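Local coordinates for protein YJHT (Escherichia coli, PDB 2UVK) that speeds the interconversion of the alpha and beta anomers of the sialic acid N-acetylneuraminate in the periplasm, at residues Phe10-Ile24 and Tyr309-Ile322. Numbering follows the deposited sequence.
Sequences FKSGTGAIDNDTVYI and YGVSLPWNNSLLII
Leu313 turns its two methyls into the strand pair 14-18 and 21-24: CD2 rests on the backbone of Ala16, 3.7 Å from its CA, while CD1 meets Val22 CG1 at 3.6 Å. That same Val22 CG1 meets Ile322 CD1 tip to tip. Beta-branched residues suit these strands, offering broad, stiff apolar faces. Val311 CG2 touches both Thr14 C and Phe10 CE1, 3.6 Å from the latter; Gly15, lacking a side chain, lets Val311 CG1 approach its CA. With CG1 anti to the backbone N (chi1 -174°), Ile17 sends CD1 to Trp315 CD1 at 4.1 Å, as CG2 lies against the Pro314 ring. An alanine here would remove both branches and is likely to open a gap beside Pro314 and Trp315 CD1. Where the chain leads into these strands, Ser12 N donates to Tyr309 O (2.9 Å, nearly straight at 172°), from above the carbonyl plane, and a water lies within bonding distance of Gly13 O and Gly310 O. Beyond these, the Phe10 backbone hydrogen-bonds with Gly324 and Val332. Strands 14-18 and 311-315 run nearly parallel, 8° apart, in face-to-face sheets, as neighbouring blades do in a Kelch beta-propeller; Tyr309 lies near Glu209, the predicted proton acceptor.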
ATOM      1  N   PHE B  10     -21.703  22.079   3.357  1.00 16.50           N
ATOM      2  CA  PHE B  10     -21.447  20.654   3.154  1.00 15.63           C
ATOM      3  C   PHE B  10     -20.448  20.375   2.031  1.00 14.43           C
ATOM      4  O   PHE B  10     -20.822  20.136   0.876  1.00 14.80           O
ATOM      5  CB  PHE B  10     -22.793  19.951   2.886  1.00 14.53           C
ATOM      6  CG  PHE B  10     -22.685  18.471   2.717  1.00 14.69           C
ATOM      7  CD1 PHE B  10     -23.216  17.846   1.587  1.00 14.25           C
ATOM      8  CD2 PHE B  10     -22.107  17.679   3.689  1.00 14.02           C
ATOM      9  CE1 PHE B  10     -23.103  16.484   1.411  1.00 14.34           C
ATOM     10  CE2 PHE B  10     -22.014  16.316   3.519  1.00 13.78           C
ATOM     11  CZ  PHE B  10     -22.525  15.718   2.355  1.00 13.69           C
ATOM     12  N   LYS B  11     -19.168  20.373   2.382  1.00 12.93           N
ATOM     13  CA  LYS B  11     -18.097  20.068   1.437  1.00 12.96           C
ATOM     14  C   LYS B  11     -17.306  18.869   1.910  1.00 11.56           C
ATOM     15  O   LYS B  11     -17.228  18.617   3.112  1.00 12.03           O
ATOM     16  CB  LYS B  11     -17.152  21.267   1.253  1.00 13.68           C
ATOM     17  CG  LYS B  11     -16.292  21.643   2.481  1.00 15.27           C
ATOM     18  CD  LYS B  11     -15.423  22.840   2.170  1.00 15.20           C
ATOM     19  CE  LYS B  11     -14.603  23.219   3.382  1.00 17.23           C
ATOM     20  NZ  LYS B  11     -13.669  24.380   3.137  1.00 19.07           N
ATOM     21  N   SER B  12     -16.721  18.127   0.968  0.50 10.87           N
ATOM     22  CA  SER B  12     -15.854  17.001   1.270  0.50 10.55           C
ATOM     23  C   SER B  12     -16.561  15.829   1.938  0.50  9.65           C
ATOM     24  O   SER B  12     -15.905  14.918   2.468  0.50  9.18           O
ATOM     25  CB  SER B  12     -14.661  17.450   2.130  0.50 10.85           C
ATOM     26  OG  SER B  12     -14.144  18.686   1.666  0.50 15.15           O
ATOM     27  N   GLY B  13     -17.897  15.816   1.842  1.00  9.50           N
ATOM     28  CA  GLY B  13     -18.707  14.773   2.457  1.00  9.83           C
ATOM     29  C   GLY B  13     -18.936  13.609   1.520  1.00 10.37           C
ATOM     30  O   GLY B  13     -18.310  13.527   0.456  1.00 11.17           O
ATOM     31  N   THR B  14     -19.895  12.766   1.880  1.00  9.59           N
ATOM     32  CA  THR B  14     -20.214  11.603   1.069  1.00 10.54           C
ATOM     33  C   THR B  14     -21.718  11.356   1.153  1.00 10.98           C
ATOM     34  O   THR B  14     -22.404  11.972   1.932  1.00 11.52           O
ATOM     35  CB  THR B  14     -19.409  10.372   1.519  1.00 10.63           C
ATOM     36  OG1 THR B  14     -19.639   9.265   0.631  1.00 13.34           O
ATOM     37  CG2 THR B  14     -19.715   9.975   2.954  1.00 12.45           C
ATOM     38  N   GLY B  15     -22.227  10.485   0.301  1.00 12.40           N
ATOM     39  CA  GLY B  15     -23.657  10.174   0.311  1.00 13.15           C
ATOM     40  C   GLY B  15     -23.947   9.059  -0.650  1.00 13.91           C
ATOM     41  O   GLY B  15     -23.085   8.615  -1.392  1.00 13.81           O
ATOM     42  N   ALA B  16     -25.197   8.625  -0.609  1.00 14.20           N
ATOM     43  CA  ALA B  16     -25.646   7.462  -1.349  1.00 14.81           C
ATOM     44  C   ALA B  16     -27.150   7.623  -1.532  1.00 16.04           C
ATOM     45  O   ALA B  16     -27.807   8.348  -0.804  1.00 15.35           O
ATOM     46  CB  ALA B  16     -25.324   6.204  -0.569  1.00 15.55           C
ATOM     47  N   ILE B  17     -27.683   6.938  -2.539  1.00 16.75           N
ATOM     48  CA  ILE B  17     -29.117   6.924  -2.776  1.00 18.73           C
ATOM     49  C   ILE B  17     -29.588   5.480  -2.782  1.00 18.84           C
ATOM     50  O   ILE B  17     -28.927   4.605  -3.350  1.00 18.65           O
ATOM     51  CB  ILE B  17     -29.477   7.670  -4.072  1.00 19.38           C
ATOM     52  CG1 ILE B  17     -30.999   7.761  -4.220  1.00 20.61           C
ATOM     53  CG2 ILE B  17     -28.819   7.027  -5.257  1.00 20.30           C
ATOM     54  CD1 ILE B  17     -31.458   8.955  -4.978  1.00 22.79           C
ATOM     55  N   ASP B  18     -30.688   5.237  -2.085  1.00 20.88           N
ATOM     56  CA  ASP B  18     -31.334   3.931  -2.073  1.00 22.21           C
ATOM     57  C   ASP B  18     -32.716   4.215  -2.590  1.00 23.25           C
ATOM     58  O   ASP B  18     -33.547   4.741  -1.854  1.00 21.94           O
ATOM     59  CB  ASP B  18     -31.425   3.381  -0.665  1.00 22.73           C
ATOM     60  CG  ASP B  18     -32.281   2.144  -0.584  1.00 24.92           C
ATOM     61  OD1 ASP B  18     -32.171   1.309  -1.500  1.00 28.81           O
ATOM     62  OD2 ASP B  18     -33.029   2.006   0.404  1.00 28.69           O
ATOM     63  N   ASN B  19     -32.902   3.906  -3.872  1.00 25.08           N
ATOM     64  CA  ASN B  19     -34.132   4.174  -4.608  1.00 25.78           C
ATOM     65  C   ASN B  19     -34.492   5.662  -4.570  1.00 25.66           C
ATOM     66  O   ASN B  19     -33.903   6.448  -5.330  1.00 25.74           O
ATOM     67  CB  ASN B  19     -35.245   3.233  -4.130  1.00 26.32           C
ATOM     68  CG  ASN B  19     -34.903   1.763  -4.370  1.00 26.57           C
ATOM     69  OD1 ASN B  19     -34.991   0.926  -3.465  1.00 28.74           O
ATOM     70  ND2 ASN B  19     -34.463   1.462  -5.585  1.00 28.68           N
ATOM     71  N   ASP B  20     -35.422   6.050  -3.697  1.00 25.25           N
ATOM     72  CA  ASP B  20     -35.864   7.447  -3.629  1.00 24.79           C
ATOM     73  C   ASP B  20     -35.356   8.201  -2.375  1.00 23.53           C
ATOM     74  O   ASP B  20     -35.678   9.385  -2.182  1.00 22.74           O
ATOM     75  CB  ASP B  20     -37.398   7.518  -3.695  1.00 25.90           C
ATOM     76  CG  ASP B  20     -37.958   7.299  -5.119  1.00 28.90           C
ATOM     77  OD1 ASP B  20     -37.215   7.443  -6.115  1.00 32.60           O
ATOM     78  OD2 ASP B  20     -39.163   7.010  -5.230  1.00 32.02           O
ATOM     79  N   THR B  21     -34.559   7.521  -1.546  1.00 22.50           N
ATOM     80  CA  THR B  21     -34.077   8.088  -0.274  1.00 21.70           C
ATOM     81  C   THR B  21     -32.589   8.428  -0.370  1.00 19.74           C
ATOM     82  O   THR B  21     -31.766   7.558  -0.630  1.00 18.89           O
ATOM     83  CB  THR B  21     -34.294   7.116   0.900  1.00 21.65           C
ATOM     84  OG1 THR B  21     -35.690   6.775   0.990  1.00 23.76           O
ATOM     85  CG2 THR B  21     -33.853   7.712   2.235  1.00 22.65           C
ATOM     86  N   VAL B  22     -32.290   9.696  -0.148  1.00 18.21           N
ATOM     87  CA  VAL B  22     -30.903  10.215  -0.257  1.00 17.59           C
ATOM     88  C   VAL B  22     -30.309  10.252   1.136  1.00 17.24           C
ATOM     89  O   VAL B  22     -30.960  10.709   2.068  1.00 17.05           O
ATOM     90  CB  VAL B  22     -30.876  11.654  -0.821  1.00 17.79           C
ATOM     91  CG1 VAL B  22     -29.475  12.263  -0.708  1.00 18.43           C
ATOM     92  CG2 VAL B  22     -31.364  11.681  -2.269  1.00 17.62           C
ATOM     93  N   TYR B  23     -29.058   9.792   1.257  1.00 16.18           N
ATOM     94  CA  TYR B  23     -28.305   9.841   2.530  1.00 16.37           C
ATOM     95  C   TYR B  23     -27.055  10.680   2.318  1.00 15.48           C
ATOM     96  O   TYR B  23     -26.339  10.457   1.357  1.00 14.93           O
ATOM     97  CB  TYR B  23     -27.879   8.448   2.971  1.00 17.73           C
ATOM     98  CG  TYR B  23     -29.034   7.526   3.268  1.00 19.97           C
ATOM     99  CD1 TYR B  23     -29.451   7.294   4.560  1.00 21.26           C
ATOM    100  CD2 TYR B  23     -29.684   6.870   2.239  1.00 21.71           C
ATOM    101  CE1 TYR B  23     -30.516   6.431   4.823  1.00 21.18           C
ATOM    102  CE2 TYR B  23     -30.746   6.025   2.486  1.00 22.04           C
ATOM    103  CZ  TYR B  23     -31.148   5.795   3.770  1.00 21.99           C
ATOM    104  OH  TYR B  23     -32.216   4.941   4.005  1.00 23.21           O
ATOM    105  N   ILE B  24     -26.816  11.658   3.187  1.00 13.87           N
ATOM    106  CA  ILE B  24     -25.569  12.441   3.132  1.00 13.14           C
ATOM    107  C   ILE B  24     -24.965  12.619   4.505  1.00 12.20           C
ATOM    108  O   ILE B  24     -25.652  12.647   5.522  1.00 12.51           O
ATOM    109  CB  ILE B  24     -25.779  13.817   2.518  1.00 13.48           C
ATOM    110  CG1 ILE B  24     -26.793  14.631   3.325  1.00 14.36           C
ATOM    111  CG2 ILE B  24     -26.191  13.705   1.046  1.00 15.10           C
ATOM    112  CD1 ILE B  24     -26.886  16.068   2.938  1.00 13.08           C
ATOM    113  N   TYR B 309     -15.890  19.071  -4.881  0.50 11.59           N
ATOM    114  CA  TYR B 309     -15.929  18.373  -3.592  0.50 11.71           C
ATOM    115  C   TYR B 309     -17.272  18.448  -2.895  0.50 11.94           C
ATOM    116  O   TYR B 309     -17.414  18.942  -1.768  0.50 11.27           O
ATOM    117  CB  TYR B 309     -14.805  18.863  -2.683  0.50 12.22           C
ATOM    118  CG  TYR B 309     -13.445  18.626  -3.292  0.50 13.12           C
ATOM    119  CD1 TYR B 309     -12.909  17.346  -3.360  0.50 13.00           C
ATOM    120  CD2 TYR B 309     -12.711  19.676  -3.836  0.50 12.21           C
ATOM    121  CE1 TYR B 309     -11.665  17.124  -3.939  0.50 13.69           C
ATOM    122  CE2 TYR B 309     -11.461  19.465  -4.403  0.50 13.92           C
ATOM    123  CZ  TYR B 309     -10.944  18.188  -4.450  0.50 13.44           C
ATOM    124  OH  TYR B 309      -9.704  17.943  -5.012  0.50 15.27           O
ATOM    125  N   GLY B 310     -18.268  17.967  -3.618  1.00 12.20           N
ATOM    126  CA  GLY B 310     -19.601  17.691  -3.075  1.00 12.20           C
ATOM    127  C   GLY B 310     -19.987  16.241  -3.319  1.00 12.59           C
ATOM    128  O   GLY B 310     -19.144  15.373  -3.464  1.00 13.80           O
ATOM    129  N   VAL B 311     -21.294  16.004  -3.281  1.00 12.00           N
ATOM    130  CA  VAL B 311     -21.865  14.678  -3.511  1.00 12.66           C
ATOM    131  C   VAL B 311     -22.607  14.602  -4.864  1.00 12.85           C
ATOM    132  O   VAL B 311     -23.299  15.523  -5.219  1.00 12.95           O
ATOM    133  CB  VAL B 311     -22.802  14.278  -2.353  1.00 12.80           C
ATOM    134  CG1 VAL B 311     -23.616  13.017  -2.698  1.00 14.10           C
ATOM    135  CG2 VAL B 311     -21.987  14.117  -1.064  1.00 14.96           C
ATOM    136  N   SER B 312     -22.320  13.552  -5.619  1.00 13.68           N
ATOM    137  CA  SER B 312     -22.978  13.274  -6.906  1.00 15.22           C
ATOM    138  C   SER B 312     -23.834  12.028  -6.735  1.00 15.95           C
ATOM    139  O   SER B 312     -23.323  11.015  -6.279  1.00 15.13           O
ATOM    140  CB  SER B 312     -21.929  12.948  -7.976  1.00 15.81           C
ATOM    141  OG  SER B 312     -21.184  14.048  -8.401  1.00 16.50           O
ATOM    142  N   LEU B 313     -25.104  12.093  -7.148  1.00 16.56           N
ATOM    143  CA  LEU B 313     -25.996  10.924  -7.049  1.00 17.47           C
ATOM    144  C   LEU B 313     -26.848  10.821  -8.314  1.00 19.13           C
ATOM    145  O   LEU B 313     -27.205  11.845  -8.860  1.00 18.71           O
ATOM    146  CB  LEU B 313     -26.918  11.050  -5.851  1.00 18.16           C
ATOM    147  CG  LEU B 313     -26.248  11.008  -4.476  1.00 18.17           C
ATOM    148  CD1 LEU B 313     -27.259  11.278  -3.377  1.00 19.67           C
ATOM    149  CD2 LEU B 313     -25.555   9.649  -4.279  1.00 20.56           C
ATOM    150  N   PRO B 314     -27.149   9.586  -8.765  1.00 20.80           N
ATOM    151  CA  PRO B 314     -28.135   9.428  -9.846  1.00 22.02           C
ATOM    152  C   PRO B 314     -29.548   9.623  -9.322  1.00 23.68           C
ATOM    153  O   PRO B 314     -29.907   9.025  -8.322  1.00 23.23           O
ATOM    154  CB  PRO B 314     -27.931   7.968 -10.293  1.00 22.30           C
ATOM    155  CG  PRO B 314     -27.454   7.263  -9.100  1.00 22.10           C
ATOM    156  CD  PRO B 314     -26.596   8.286  -8.348  1.00 20.83           C
ATOM    157  N   TRP B 315     -30.340  10.459  -9.981  1.00 25.46           N
ATOM    158  CA  TRP B 315     -31.719  10.654  -9.574  1.00 27.88           C
ATOM    159  C   TRP B 315     -32.572  11.062 -10.767  1.00 28.51           C
ATOM    160  O   TRP B 315     -32.257  12.023 -11.455  1.00 28.78           O
ATOM    161  CB  TRP B 315     -31.797  11.705  -8.466  1.00 29.30           C
ATOM    162  CG  TRP B 315     -33.164  11.876  -7.906  1.00 30.58           C
ATOM    163  CD1 TRP B 315     -34.006  10.890  -7.510  1.00 31.60           C
ATOM    164  CD2 TRP B 315     -33.857  13.105  -7.696  1.00 31.39           C
ATOM    165  NE1 TRP B 315     -35.181  11.422  -7.058  1.00 31.69           N
ATOM    166  CE2 TRP B 315     -35.118  12.784  -7.162  1.00 31.87           C
ATOM    167  CE3 TRP B 315     -33.533  14.450  -7.899  1.00 32.06           C
ATOM    168  CZ2 TRP B 315     -36.063  13.754  -6.830  1.00 31.55           C
ATOM    169  CZ3 TRP B 315     -34.476  15.421  -7.564  1.00 31.61           C
ATOM    170  CH2 TRP B 315     -35.729  15.061  -7.037  1.00 31.59           C
ATOM    171  N   ASN B 316     -33.647  10.312 -11.014  1.00 29.35           N
ATOM    172  CA  ASN B 316     -34.558  10.606 -12.137  1.00 29.52           C
ATOM    173  C   ASN B 316     -33.815  10.776 -13.464  1.00 28.48           C
ATOM    174  O   ASN B 316     -34.034  11.746 -14.190  1.00 28.98           O
ATOM    175  CB  ASN B 316     -35.357  11.890 -11.856  1.00 30.66           C
ATOM    176  CG  ASN B 316     -36.332  11.754 -10.706  1.00 32.64           C
ATOM    177  OD1 ASN B 316     -36.649  10.647 -10.258  1.00 36.53           O
ATOM    178  ND2 ASN B 316     -36.834  12.894 -10.229  1.00 34.54           N
ATOM    179  N   ASN B 317     -32.912   9.855 -13.764  1.00 27.35           N
ATOM    180  CA  ASN B 317     -32.143   9.910 -15.006  1.00 27.31           C
ATOM    181  C   ASN B 317     -31.371  11.222 -15.181  1.00 25.94           C
ATOM    182  O   ASN B 317     -31.139  11.685 -16.289  1.00 25.62           O
ATOM    183  CB  ASN B 317     -33.085   9.666 -16.206  1.00 27.88           C
ATOM    184  CG  ASN B 317     -32.345   9.250 -17.468  1.00 30.60           C
ATOM    185  OD1 ASN B 317     -31.250   8.669 -17.416  1.00 32.41           O
ATOM    186  ND2 ASN B 317     -32.961   9.523 -18.628  1.00 33.19           N
ATOM    187  N   SER B 318     -30.921  11.783 -14.059  1.00 24.62           N
ATOM    188  CA  SER B 318     -30.211  13.048 -14.029  1.00 23.58           C
ATOM    189  C   SER B 318     -29.060  12.920 -13.046  1.00 22.15           C
ATOM    190  O   SER B 318     -28.975  11.951 -12.306  1.00 22.25           O
ATOM    191  CB  SER B 318     -31.138  14.162 -13.550  1.00 23.82           C
ATOM    192  OG  SER B 318     -32.216  14.355 -14.462  1.00 25.57           O
ATOM    193  N   LEU B 319     -28.178  13.913 -13.068  1.00 20.26           N
ATOM    194  CA  LEU B 319     -27.114  14.040 -12.065  1.00 19.64           C
ATOM    195  C   LEU B 319     -27.568  15.022 -10.985  1.00 18.95           C
ATOM    196  O   LEU B 319     -27.815  16.192 -11.266  1.00 19.45           O
ATOM    197  CB  LEU B 319     -25.839  14.521 -12.722  1.00 19.29           C
ATOM    198  CG  LEU B 319     -24.721  14.952 -11.765  1.00 18.61           C
ATOM    199  CD1 LEU B 319     -24.357  13.784 -10.883  1.00 21.23           C
ATOM    200  CD2 LEU B 319     -23.554  15.426 -12.597  1.00 19.40           C
ATOM    201  N   LEU B 320     -27.680  14.526  -9.755  1.00 18.07           N
ATOM    202  CA  LEU B 320     -28.023  15.327  -8.600  1.00 17.73           C
ATOM    203  C   LEU B 320     -26.708  15.689  -7.892  1.00 17.31           C
ATOM    204  O   LEU B 320     -25.962  14.794  -7.510  1.00 17.90           O
ATOM    205  CB  LEU B 320     -28.913  14.502  -7.668  1.00 17.86           C
ATOM    206  CG  LEU B 320     -29.273  15.072  -6.297  1.00 18.53           C
ATOM    207  CD1 LEU B 320     -29.863  16.466  -6.418  1.00 18.41           C
ATOM    208  CD2 LEU B 320     -30.178  14.117  -5.512  1.00 19.24           C
ATOM    209  N   ILE B 321     -26.446  16.989  -7.743  1.00 16.55           N
ATOM    210  CA  ILE B 321     -25.237  17.479  -7.059  1.00 16.96           C
ATOM    211  C   ILE B 321     -25.671  18.115  -5.755  1.00 16.54           C
ATOM    212  O   ILE B 321     -26.551  18.963  -5.745  1.00 17.79           O
ATOM    213  CB  ILE B 321     -24.517  18.545  -7.920  1.00 16.50           C
ATOM    214  CG1 ILE B 321     -23.915  17.904  -9.169  1.00 17.93           C
ATOM    215  CG2 ILE B 321     -23.476  19.361  -7.077  1.00 17.00           C
ATOM    216  CD1 ILE B 321     -23.420  18.899 -10.177  1.00 18.46           C
ATOM    217  N   ILE B 322     -25.043  17.719  -4.651  1.00 15.54           N
ATOM    218  CA  ILE B 322     -25.445  18.215  -3.348  1.00 14.85           C
ATOM    219  C   ILE B 322     -24.200  18.790  -2.655  1.00 14.92           C
ATOM    220  O   ILE B 322     -23.210  18.094  -2.471  1.00 16.09           O
ATOM    221  CB  ILE B 322     -26.056  17.120  -2.455  1.00 14.21           C
ATOM    222  CG1 ILE B 322     -27.204  16.380  -3.180  1.00 14.02           C
ATOM    223  CG2 ILE B 322     -26.566  17.738  -1.152  1.00 15.24           C
ATOM    224  CD1 ILE B 322     -27.801  15.243  -2.361  1.00 15.28           C
TER
HETATM  225  O   HOH W   1     -17.082  15.299  -1.453  1.00 16.28           O